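Local coordinates for endonuclease V (Bacillus subtilis, PDB 3GA2), which probably repairs deaminated DNA, nicking the duplex at the second phosphodiester bond 3' to a deoxyinosine in a magnesium-dependent reaction, at residues L114-G119 with I217-A222. The protein carries 1 engineered substitution. Sequence-based numbering, arbitrary orientation.
Sequences LFDGNG and IPVRLA
V219, near the start of helix 217-235, packs against L114 and D116 on strand 113-116. The contact is small, with 187 Å² buried in all. Going along the helix, P218 comes first. It points its CB toward the strand, but P218 CG comes no nearer than 4.8 Å to L114 CD1; P218 also lies on T42 of strand 41-52. V219 follows and makes the real contact. Its two methyls come at the strand from the same side, one to each of two residues. CG1, anti to the backbone N (chi1 -176°), meets D116 CB at 3.7 Å. CG2 meets L114 CB at 3.6 Å and also lies 3.7 Å from L114 O. Both strand residues therefore offer V219 their CB, not the ends of their side chains. The isobutyl group of L114 continues to L208 and P216. An alanine in place of V219 would lose both methyls and would probably open a gap over the L114 and D116 methylenes. R220 points its CB away from the strand, and its side chain touches E212. A222, one turn after P218, lies on D46 of strand 41-52. The helix thus covers one face of the RNase H-like sheet at two neighbouring parallel strands. F115, pointing away from it, packs on helix 128-136 on the other face. D116 is the centre of an inverse gamma turn, with a weak bond from G117 N to F115 O, 2.8 Å. D116 and D46 are predicted magnesium ligands, and D116 OD1 also forms a salt bridge with K145. The chemistry is divided within D116: its methylene takes the packing of V219, while its carboxylate is directed to K145 and the predicted metal site. The contact between 114-119 and 217-222 is therefore apolar.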
ATOM      1  N   LEU A 114      -4.242  -4.016  -1.693  1.00  7.67           N
ATOM      2  CA  LEU A 114      -3.914  -3.517  -0.365  1.00  8.98           C
ATOM      3  C   LEU A 114      -2.388  -3.413  -0.295  1.00  7.28           C
ATOM      4  O   LEU A 114      -1.673  -4.372  -0.579  1.00  7.84           O
ATOM      5  CB  LEU A 114      -4.442  -4.453   0.733  1.00  7.60           C
ATOM      6  CG  LEU A 114      -5.964  -4.544   0.934  1.00  9.15           C
ATOM      7  CD1 LEU A 114      -6.556  -5.572  -0.017  1.00  9.16           C
ATOM      8  CD2 LEU A 114      -6.261  -4.952   2.375  1.00 17.11           C
ATOM      9  N   PHE A 115      -1.898  -2.242   0.084  1.00  6.86           N
ATOM     10  CA  PHE A 115      -0.470  -1.994   0.150  1.00 10.77           C
ATOM     11  C   PHE A 115       0.115  -1.941   1.544  1.00  9.47           C
ATOM     12  O   PHE A 115      -0.505  -1.409   2.463  1.00 12.10           O
ATOM     13  CB  PHE A 115      -0.144  -0.659  -0.525  1.00 14.16           C
ATOM     14  CG  PHE A 115      -0.323  -0.663  -2.008  1.00 10.45           C
ATOM     15  CD1 PHE A 115      -1.593  -0.652  -2.571  1.00 10.80           C
ATOM     16  CD2 PHE A 115       0.787  -0.664  -2.844  1.00 14.12           C
ATOM     17  CE1 PHE A 115      -1.755  -0.638  -3.952  1.00 10.49           C
ATOM     18  CE2 PHE A 115       0.640  -0.650  -4.229  1.00 17.16           C
ATOM     19  CZ  PHE A 115      -0.636  -0.637  -4.785  1.00 10.66           C
ATOM     20  N   ASP A 116       1.312  -2.498   1.693  1.00  6.18           N
ATOM     21  CA  ASP A 116       2.006  -2.418   2.963  1.00 10.74           C
ATOM     22  C   ASP A 116       2.622  -1.019   2.896  1.00 12.86           C
ATOM     23  O   ASP A 116       3.790  -0.856   2.530  1.00 15.25           O
ATOM     24  CB  ASP A 116       3.106  -3.480   3.072  1.00  5.85           C
ATOM     25  CG  ASP A 116       3.853  -3.406   4.398  1.00 19.04           C
ATOM     26  OD1 ASP A 116       4.650  -4.319   4.701  1.00 18.96           O
ATOM     27  OD2 ASP A 116       3.649  -2.425   5.143  1.00 15.92           O
ATOM     28  N   GLY A 117       1.809  -0.017   3.223  1.00 12.33           N
ATOM     29  CA  GLY A 117       2.241   1.375   3.187  1.00 10.43           C
ATOM     30  C   GLY A 117       1.049   2.331   3.247  1.00 11.57           C
ATOM     31  O   GLY A 117      -0.093   1.892   3.162  1.00 14.85           O
ATOM     32  N   ASN A 118       1.301   3.630   3.389  1.00  6.03           N
ATOM     33  CA  ASN A 118       0.229   4.615   3.455  1.00  9.74           C
ATOM     34  C   ASN A 118      -0.387   4.998   2.119  1.00 15.23           C
ATOM     35  O   ASN A 118       0.203   4.807   1.053  1.00 10.04           O
ATOM     36  CB  ASN A 118       0.706   5.908   4.124  1.00 15.25           C
ATOM     37  CG  ASN A 118       0.977   5.737   5.602  1.00 18.13           C
ATOM     38  OD1 ASN A 118       0.084   5.384   6.372  1.00 11.67           O
ATOM     39  ND2 ASN A 118       2.216   5.998   6.010  1.00 19.18           N
ATOM     40  N   GLY A 119      -1.586   5.565   2.205  1.00 17.17           N
ATOM     41  CA  GLY A 119      -2.298   6.031   1.029  1.00 13.86           C
ATOM     42  C   GLY A 119      -2.622   7.491   1.280  1.00 15.50           C
ATOM     43  O   GLY A 119      -1.739   8.346   1.247  1.00 12.85           O
ATOM     44  N   ILE A 217      -4.667 -10.649   5.514  1.00 13.64           N
ATOM     45  CA  ILE A 217      -4.116 -11.811   4.820  1.00 15.43           C
ATOM     46  C   ILE A 217      -3.258 -11.521   3.588  1.00 17.22           C
ATOM     47  O   ILE A 217      -2.108 -11.937   3.529  1.00 12.34           O
ATOM     48  CB  ILE A 217      -5.230 -12.810   4.429  1.00 17.89           C
ATOM     49  CG1 ILE A 217      -5.911 -13.342   5.692  1.00 27.71           C
ATOM     50  CG2 ILE A 217      -4.646 -13.978   3.657  1.00 16.27           C
ATOM     51  CD1 ILE A 217      -7.169 -14.142   5.411  1.00 28.47           C
ATOM     52  N   PRO A 218      -3.803 -10.806   2.588  1.00 21.16           N
ATOM     53  CA  PRO A 218      -3.040 -10.492   1.372  1.00 19.68           C
ATOM     54  C   PRO A 218      -1.706  -9.794   1.643  1.00 16.09           C
ATOM     55  O   PRO A 218      -0.681 -10.158   1.067  1.00 15.23           O
ATOM     56  CB  PRO A 218      -3.993  -9.595   0.588  1.00 15.62           C
ATOM     57  CG  PRO A 218      -5.332 -10.079   1.011  1.00 21.81           C
ATOM     58  CD  PRO A 218      -5.163 -10.248   2.501  1.00 14.36           C
ATOM     59  N   VAL A 219      -1.728  -8.790   2.515  1.00 12.27           N
ATOM     60  CA  VAL A 219      -0.525  -8.034   2.845  1.00 14.01           C
ATOM     61  C   VAL A 219       0.465  -8.859   3.660  1.00 11.51           C
ATOM     62  O   VAL A 219       1.671  -8.759   3.455  1.00 11.28           O
ATOM     63  CB  VAL A 219      -0.879  -6.740   3.616  1.00  9.71           C
ATOM     64  CG1 VAL A 219       0.375  -5.914   3.859  1.00 15.63           C
ATOM     65  CG2 VAL A 219      -1.889  -5.925   2.820  1.00 13.78           C
ATOM     66  N   ARG A 220      -0.041  -9.675   4.579  1.00 17.51           N
ATOM     67  CA  ARG A 220       0.837 -10.505   5.397  1.00 17.69           C
ATOM     68  C   ARG A 220       1.589 -11.492   4.502  1.00 21.64           C
ATOM     69  O   ARG A 220       2.776 -11.749   4.709  1.00 16.79           O
ATOM     70  CB  ARG A 220       0.031 -11.273   6.444  1.00 18.96           C
ATOM     71  CG  ARG A 220       0.874 -12.184   7.319  1.00 24.71           C
ATOM     72  CD  ARG A 220       0.017 -13.199   8.058  1.00 40.11           C
ATOM     73  NE  ARG A 220       0.804 -13.939   9.043  1.00 54.02           N
ATOM     74  CZ  ARG A 220       0.339 -14.949   9.771  1.00 53.29           C
ATOM     75  NH1 ARG A 220      -0.917 -15.352   9.627  1.00 59.24           N
ATOM     76  NH2 ARG A 220       1.130 -15.553  10.651  1.00 43.04           N
ATOM     77  N   LEU A 221       0.898 -12.042   3.507  1.00 16.86           N
ATOM     78  CA  LEU A 221       1.529 -12.984   2.593  1.00 15.75           C
ATOM     79  C   LEU A 221       2.570 -12.297   1.710  1.00 12.77           C
ATOM     80  O   LEU A 221       3.656 -12.828   1.494  1.00 15.55           O
ATOM     81  CB  LEU A 221       0.469 -13.692   1.732  1.00 11.13           C
ATOM     82  CG  LEU A 221      -0.386 -14.668   2.552  1.00 14.92           C
ATOM     83  CD1 LEU A 221      -1.444 -15.329   1.687  1.00 16.77           C
ATOM     84  CD2 LEU A 221       0.529 -15.722   3.178  1.00  9.11           C
ATOM     85  N   ALA A 222       2.253 -11.110   1.212  1.00 14.58           N
ATOM     86  CA  ALA A 222       3.195 -10.394   0.363  1.00 16.51           C
ATOM     87  C   ALA A 222       4.456 -10.057   1.156  1.00 15.10           C
ATOM     88  O   ALA A 222       5.570 -10.211   0.661  1.00 24.12           O
ATOM     89  CB  ALA A 222       2.557  -9.117  -0.178  1.00 13.50           C
TER